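Local coordinates for protein prephenate dehydrogenase (Aquifex aeolicus, PDB 2G5C) that probably catalyses the NAD-dependent oxidative decarboxylation of prephenate to 4-hydroxyphenylpyruvate, a step of tyrosine biosynthesis, at residues Val4-Val9 against Ser15-Leu20; Glu169-Glu174 against Tyr178-Val183. All coordinates share one frame; numbering follows the deposited sequence.

Interaction 1 (Val4-Val9 against Ser15-Leu20); sequences VLIVGV and SFAKSL. With NAD (nicotinamide-adenine-dinucleotide), chain E.
Within the first beta-alpha-beta unit of the Rossmann-type nucleotide-binding domain, strand 3-7 packs on helix 11-22: Ile6 and Val4 of the strand meet Phe16 and Ala17 of the helix, which runs back over the strand at 154° with the short axes 9.7 Å apart. Ile6 makes the closest approach. Its CG1 branch stands beside the backbone N (chi1 -62°), and from there CD1 comes in the plane of the Phe16 ring to its edge, 3.6 Å from CD2, while Ile6 CG1 lies 4.2 Å from Ala17 CB. Val4 CG1 reaches the same ring edge more loosely, 4.5 Å from Phe16 CE2. With CG anti to the backbone N (chi1 178°), the ring sits where its CD2 and CE2 edge meets Ile6 and Val4, and one of its faces takes Leu20 CD2, from the next turn, near the rim. Trp161 meets the ring edge-to-face, and Phe65 and Met67 of strand 65-68 also touch it. On the helix itself, Ser19 OG bonds back to Ser15 O over 2.7 Å, from above the carbonyl plane, and the backbone N of Ser19 reaches that oxygen from the opposite face. Past the strand end, Gly8 CA lies 3.7 Å from N3A of the NAD adenine; the positive phi of this glycine suits the tight turn of a GxGxxG-type loop. Asp33 bonds both the backbone N of Val9 and NAD. Between these two segments the contact is apolar packing without a hydrogen bond, whereas the backbone N atoms of Phe11 and Met12, at the helix start, are among the groups that bind NAD.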
loop_
_atom_site.group_PDB
_atom_site.type_symbol
_atom_site.label_atom_id
_atom_site.label_comp_id
_atom_site.label_asym_id
_atom_site.label_seq_id
_atom_site.Cartn_x
_atom_site.Cartn_y
_atom_site.Cartn_z
ATOM N N VAL A 4 -6.712 38.052 3.780
ATOM C CA VAL A 4 -6.390 36.662 4.073
ATOM C C VAL A 4 -4.910 36.485 4.382
ATOM O O VAL A 4 -4.054 36.947 3.631
ATOM C CB VAL A 4 -6.749 35.744 2.882
ATOM C CG1 VAL A 4 -6.310 34.310 3.173
ATOM C CG2 VAL A 4 -8.242 35.809 2.607
ATOM N N LEU A 5 -4.617 35.811 5.490
ATOM C CA LEU A 5 -3.237 35.559 5.878
ATOM C C LEU A 5 -2.920 34.071 5.847
ATOM O O LEU A 5 -3.538 33.279 6.559
ATOM C CB LEU A 5 -2.957 36.083 7.287
ATOM C CG LEU A 5 -1.548 35.735 7.785
ATOM C CD1 LEU A 5 -0.514 36.465 6.942
ATOM C CD2 LEU A 5 -1.403 36.105 9.253
ATOM N N ILE A 6 -1.953 33.702 5.019
ATOM C CA ILE A 6 -1.527 32.314 4.920
ATOM C C ILE A 6 -0.313 32.165 5.832
ATOM O O ILE A 6 0.726 32.773 5.580
ATOM C CB ILE A 6 -1.085 31.951 3.483
ATOM C CG1 ILE A 6 -2.253 32.109 2.505
ATOM C CG2 ILE A 6 -0.513 30.532 3.464
ATOM C CD1 ILE A 6 -3.427 31.184 2.754
ATOM N N VAL A 7 -0.450 31.389 6.902
ATOM C CA VAL A 7 0.673 31.158 7.812
ATOM C C VAL A 7 1.305 29.838 7.398
ATOM O O VAL A 7 0.696 28.775 7.538
ATOM C CB VAL A 7 0.220 31.074 9.284
ATOM C CG1 VAL A 7 1.352 30.530 10.142
ATOM C CG2 VAL A 7 -0.187 32.467 9.784
ATOM N N GLY A 8 2.532 29.913 6.891
ATOM C CA GLY A 8 3.212 28.725 6.412
ATOM C C GLY A 8 2.878 28.632 4.932
ATOM O O GLY A 8 1.892 27.999 4.543
ATOM N N VAL A 9 3.689 29.279 4.104
ATOM C CA VAL A 9 3.454 29.284 2.666
ATOM C C VAL A 9 4.179 28.128 1.981
ATOM O O VAL A 9 5.228 28.313 1.364
ATOM C CB VAL A 9 3.913 30.622 2.026
ATOM C CG1 VAL A 9 3.422 30.708 0.590
ATOM C CG2 VAL A 9 3.389 31.798 2.836
ATOM N N SER A 15 -1.540 26.021 -1.807
ATOM C CA SER A 15 -2.685 25.453 -2.522
ATOM C C SER A 15 -3.985 26.147 -2.138
ATOM O O SER A 15 -4.834 26.404 -2.994
ATOM C CB SER A 15 -2.807 23.947 -2.249
ATOM O OG SER A 15 -1.708 23.234 -2.795
ATOM N N PHE A 16 -4.148 26.440 -0.851
ATOM C CA PHE A 16 -5.352 27.119 -0.387
ATOM C C PHE A 16 -5.422 28.496 -1.031
ATOM O O PHE A 16 -6.481 28.925 -1.487
ATOM C CB PHE A 16 -5.335 27.283 1.132
ATOM C CG PHE A 16 -6.532 28.018 1.671
ATOM C CD1 PHE A 16 -7.789 27.418 1.680
ATOM C CD2 PHE A 16 -6.405 29.315 2.157
ATOM C CE1 PHE A 16 -8.906 28.099 2.167
ATOM C CE2 PHE A 16 -7.513 30.007 2.646
ATOM C CZ PHE A 16 -8.766 29.397 2.652
ATOM N N ALA A 17 -4.284 29.179 -1.065
ATOM C CA ALA A 17 -4.194 30.514 -1.648
ATOM C C ALA A 17 -4.607 30.514 -3.118
ATOM O O ALA A 17 -5.400 31.349 -3.555
ATOM C CB ALA A 17 -2.769 31.047 -1.505
ATOM N N LYS A 18 -4.064 29.572 -3.880
ATOM C CA LYS A 18 -4.380 29.479 -5.296
ATOM C C LYS A 18 -5.827 29.057 -5.483
ATOM O O LYS A 18 -6.518 29.556 -6.370
ATOM C CB LYS A 18 -3.444 28.479 -5.974
ATOM C CG LYS A 18 -1.969 28.826 -5.818
ATOM C CD LYS A 18 -1.070 27.832 -6.535
ATOM C CE LYS A 18 -1.254 27.899 -8.043
ATOM N NZ LYS A 18 -0.343 26.956 -8.749
ATOM N N SER A 19 -6.288 28.138 -4.644
ATOM C CA SER A 19 -7.661 27.672 -4.738
ATOM C C SER A 19 -8.592 28.837 -4.444
ATOM O O SER A 19 -9.707 28.899 -4.959
ATOM C CB SER A 19 -7.915 26.539 -3.740
ATOM O OG SER A 19 -7.140 25.395 -4.054
ATOM N N LEU A 20 -8.117 29.764 -3.621
ATOM C CA LEU A 20 -8.897 30.937 -3.250
ATOM C C LEU A 20 -9.147 31.846 -4.448
ATOM O O LEU A 20 -10.283 32.244 -4.703
ATOM C CB LEU A 20 -8.178 31.725 -2.150
ATOM C CG LEU A 20 -9.005 32.027 -0.897
ATOM C CD1 LEU A 20 -10.258 32.796 -1.267
ATOM C CD2 LEU A 20 -9.382 30.727 -0.219
HETATM P PA NAD E . 5.455 22.354 3.556
HETATM O O1A NAD E . 5.243 22.361 2.100
HETATM O O2A NAD E . 6.794 21.833 4.034
HETATM O O5B NAD E . 5.196 23.844 4.056
HETATM C C5B NAD E . 5.335 24.160 5.411
HETATM C C4B NAD E . 5.725 25.622 5.537
HETATM O O4B NAD E . 5.879 25.835 6.915
HETATM C C3B NAD E . 7.098 25.945 4.904
HETATM O O3B NAD E . 7.003 26.932 3.885
HETATM C C2B NAD E . 7.945 26.355 6.111
HETATM O O2B NAD E . 8.966 27.298 5.862
HETATM C C1B NAD E . 6.849 26.833 7.034
HETATM N N9A NAD E . 7.133 26.986 8.472
HETATM C C8A NAD E . 7.836 26.159 9.317
HETATM N N7A NAD E . 7.833 26.700 10.548
HETATM C C5A NAD E . 7.139 27.859 10.509
HETATM C C6A NAD E . 6.805 28.837 11.459
HETATM N N6A NAD E . 7.190 28.723 12.717
HETATM N N1A NAD E . 6.052 29.947 11.072
HETATM C C2A NAD E . 5.630 30.094 9.750
HETATM N N3A NAD E . 5.956 29.133 8.804
HETATM C C4A NAD E . 6.696 28.042 9.192
HETATM O O3 NAD E . 4.291 21.504 4.328
HETATM P PN NAD E . 2.801 21.236 3.789
HETATM O O1N NAD E . 2.360 22.419 3.027
HETATM O O2N NAD E . 2.813 19.943 3.050
HETATM O O5D NAD E . 1.851 21.016 5.075
HETATM C C5D NAD E . 1.618 22.055 6.007
HETATM C C4D NAD E . 0.585 21.665 7.088
HETATM O O4D NAD E . -0.528 21.025 6.484
HETATM C C3D NAD E . 1.034 20.740 8.228
HETATM O O3D NAD E . 0.629 21.321 9.470
HETATM C C2D NAD E . 0.342 19.408 7.987
HETATM O O2D NAD E . -0.003 18.732 9.193
HETATM C C1D NAD E . -0.856 19.811 7.129
HETATM N N1N NAD E . -1.295 18.834 6.084
HETATM C C2N NAD E . -0.346 18.362 5.180
HETATM C C3N NAD E . -0.722 17.445 4.189
HETATM C C7N NAD E . 0.313 16.949 3.223
HETATM O O7N NAD E . -0.087 16.055 2.268
HETATM N N7N NAD E . 1.578 17.328 3.248
HETATM C C4N NAD E . -2.076 17.014 4.127
HETATM C C5N NAD E . -3.030 17.500 5.050
HETATM C C6N NAD E . -2.622 18.417 6.032
#

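Interaction 2 (Glu169-Glu174 against Tyr178-Val183); sequences EYMSPE and YVFGVV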
loop_
_atom_site.group_PDB
_atom_site.type_symbol
_atom_site.label_atom_id
_atom_site.label_comp_id
_atom_site.label_asym_id
_atom_site.label_seq_id
_atom_site.Cartn_x
_atom_site.Cartn_y
_atom_site.Cartn_z
ATOM N N GLU A 169 -17.803 18.106 6.574
ATOM C CA GLU A 169 -18.513 17.259 7.522
ATOM C C GLU A 169 -17.890 17.566 8.879
ATOM O O GLU A 169 -16.744 18.015 8.945
ATOM C CB GLU A 169 -18.350 15.773 7.165
ATOM C CG GLU A 169 -16.919 15.304 7.013
ATOM C CD GLU A 169 -16.824 13.850 6.578
ATOM O OE1 GLU A 169 -17.219 12.959 7.363
ATOM O OE2 GLU A 169 -16.360 13.595 5.446
ATOM N N TYR A 170 -18.634 17.338 9.957
ATOM C CA TYR A 170 -18.129 17.638 11.292
ATOM C C TYR A 170 -17.801 16.423 12.145
ATOM O O TYR A 170 -18.464 15.396 12.063
ATOM C CB TYR A 170 -19.130 18.512 12.062
ATOM C CG TYR A 170 -19.545 19.789 11.359
ATOM C CD1 TYR A 170 -18.661 20.474 10.523
ATOM C CD2 TYR A 170 -20.814 20.334 11.561
ATOM C CE1 TYR A 170 -19.027 21.664 9.908
ATOM C CE2 TYR A 170 -21.190 21.526 10.951
ATOM C CZ TYR A 170 -20.293 22.185 10.127
ATOM O OH TYR A 170 -20.656 23.367 9.523
HETATM N N MSE A 171 -16.775 16.571 12.979
HETATM C CA MSE A 171 -16.332 15.523 13.892
HETATM C C MSE A 171 -15.788 16.207 15.131
HETATM O O MSE A 171 -15.244 17.302 15.040
HETATM C CB MSE A 171 -15.194 14.698 13.279
HETATM C CG MSE A 171 -15.565 13.809 12.117
HETATM SE SE MSE A 171 -14.041 12.697 11.640
HETATM C CE MSE A 171 -13.960 11.594 13.203
ATOM N N SER A 172 -15.923 15.575 16.290
ATOM C CA SER A 172 -15.376 16.170 17.494
ATOM C C SER A 172 -13.860 16.048 17.366
ATOM O O SER A 172 -13.359 15.207 16.614
ATOM C CB SER A 172 -15.841 15.418 18.739
ATOM O OG SER A 172 -15.248 14.131 18.804
ATOM N N PRO A 173 -13.110 16.904 18.072
ATOM C CA PRO A 173 -11.649 16.848 18.009
ATOM C C PRO A 173 -11.104 15.454 18.330
ATOM O O PRO A 173 -10.160 14.980 17.689
ATOM C CB PRO A 173 -11.232 17.883 19.042
ATOM C CG PRO A 173 -12.276 18.933 18.872
ATOM C CD PRO A 173 -13.557 18.123 18.775
ATOM N N GLU A 174 -11.706 14.800 19.320
ATOM C CA GLU A 174 -11.265 13.475 19.731
ATOM C C GLU A 174 -11.641 12.366 18.758
ATOM O O GLU A 174 -10.860 11.439 18.547
ATOM C CB GLU A 174 -11.785 13.145 21.137
ATOM C CG GLU A 174 -13.163 13.706 21.469
ATOM C CD GLU A 174 -13.153 15.216 21.676
ATOM O OE1 GLU A 174 -12.395 15.700 22.548
ATOM O OE2 GLU A 174 -13.902 15.919 20.966
ATOM N N TYR A 178 -9.121 9.794 16.625
ATOM C CA TYR A 178 -9.273 8.360 16.793
ATOM C C TYR A 178 -9.360 7.733 15.408
ATOM O O TYR A 178 -8.612 6.812 15.079
ATOM C CB TYR A 178 -10.549 8.028 17.569
ATOM C CG TYR A 178 -10.811 6.538 17.637
ATOM C CD1 TYR A 178 -10.050 5.715 18.465
ATOM C CD2 TYR A 178 -11.792 5.948 16.841
ATOM C CE1 TYR A 178 -10.260 4.335 18.494
ATOM C CE2 TYR A 178 -12.009 4.575 16.865
ATOM C CZ TYR A 178 -11.241 3.778 17.691
ATOM O OH TYR A 178 -11.444 2.420 17.706
ATOM N N VAL A 179 -10.287 8.241 14.606
ATOM C CA VAL A 179 -10.500 7.729 13.263
ATOM C C VAL A 179 -9.232 7.747 12.408
ATOM O O VAL A 179 -8.835 6.729 11.846
ATOM C CB VAL A 179 -11.618 8.520 12.549
ATOM C CG1 VAL A 179 -11.755 8.051 11.096
ATOM C CG2 VAL A 179 -12.933 8.319 13.283
ATOM N N PHE A 180 -8.591 8.903 12.317
ATOM C CA PHE A 180 -7.391 9.011 11.513
ATOM C C PHE A 180 -6.192 8.349 12.160
ATOM O O PHE A 180 -5.205 8.048 11.495
ATOM C CB PHE A 180 -7.144 10.479 11.170
ATOM C CG PHE A 180 -8.172 11.022 10.227
ATOM C CD1 PHE A 180 -8.093 10.742 8.866
ATOM C CD2 PHE A 180 -9.293 11.698 10.710
ATOM C CE1 PHE A 180 -9.117 11.114 7.998
ATOM C CE2 PHE A 180 -10.320 12.073 9.852
ATOM C CZ PHE A 180 -10.233 11.777 8.491
ATOM N N GLY A 181 -6.293 8.096 13.460
ATOM C CA GLY A 181 -5.218 7.408 14.136
ATOM C C GLY A 181 -5.205 5.986 13.600
ATOM O O GLY A 181 -4.143 5.389 13.409
ATOM N N VAL A 182 -6.389 5.439 13.334
ATOM C CA VAL A 182 -6.487 4.075 12.824
ATOM C C VAL A 182 -6.390 3.954 11.298
ATOM O O VAL A 182 -5.654 3.103 10.791
ATOM C CB VAL A 182 -7.810 3.392 13.283
ATOM C CG1 VAL A 182 -7.813 1.924 12.861
ATOM C CG2 VAL A 182 -7.965 3.510 14.802
ATOM N N VAL A 183 -7.116 4.797 10.565
ATOM C CA VAL A 183 -7.110 4.713 9.100
ATOM C C VAL A 183 -5.954 5.380 8.364
ATOM O O VAL A 183 -5.770 5.150 7.169
ATOM C CB VAL A 183 -8.427 5.277 8.492
ATOM C CG1 VAL A 183 -9.638 4.568 9.108
ATOM C CG2 VAL A 183 -8.507 6.791 8.713
#
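Met171, present as selenomethionine, buries more surface than any other residue here, and reaches from just past the end of strand 167-170 to Val179 and Phe180 of the helix that follows. Its chain is extended at chi2 but bends at chi3 (68°), which turns the methyl CE onto Val179, at a tight 3.4 Å from CG2, while SE lies 4.2 Å from Phe180 CE2, oblique to the ring. Glu174 covers the second largest area, yet works through its backbone: its carbonyl O accepts the N-H of Tyr178 at 3.1 Å, a backbone hydrogen bond of helix 173-201. Its carboxylate leads elsewhere, OE1 bonding to Tyr104 OH. The Tyr178 ring likewise turns away, its hydroxyl bonding to the backbone O of Met201 of the second subunit, and Tyr211 of the second subunit packs on Val179. Ser172 occupies the N-cap position, and its OG bonds to the backbone N of Leu175. Together these contacts form a strand-to-helix junction with a side-chain N-cap, in which the Met171 side chain packs on the early turns of helix 173-201, at the passage from the nucleotide-binding sheet to the helical dimerization region.

Overall arrangement
Both contacts reach the same mixed sheet but at different places: interaction 1 involves the inner strand 3-7, interaction 2 the outermost strand 167-170. Their centres are 24 Å apart, on opposite sides of the chain's centre, and their nearest atoms remain about 14 Å from each other, so neither touches the other. NAD lends them a common reference. Interaction 1 holds Gly8 and Val9 of its pocket, at the adenosine end, whereas in interaction 2 the Phe180 side chain comes to about 9 Å from the cofactor and about 7 Å from the side chain of NAD-binding Ser97. Only interaction 2 meets the second subunit, consistent with a place near the join of the cofactor domain and the dimer interface.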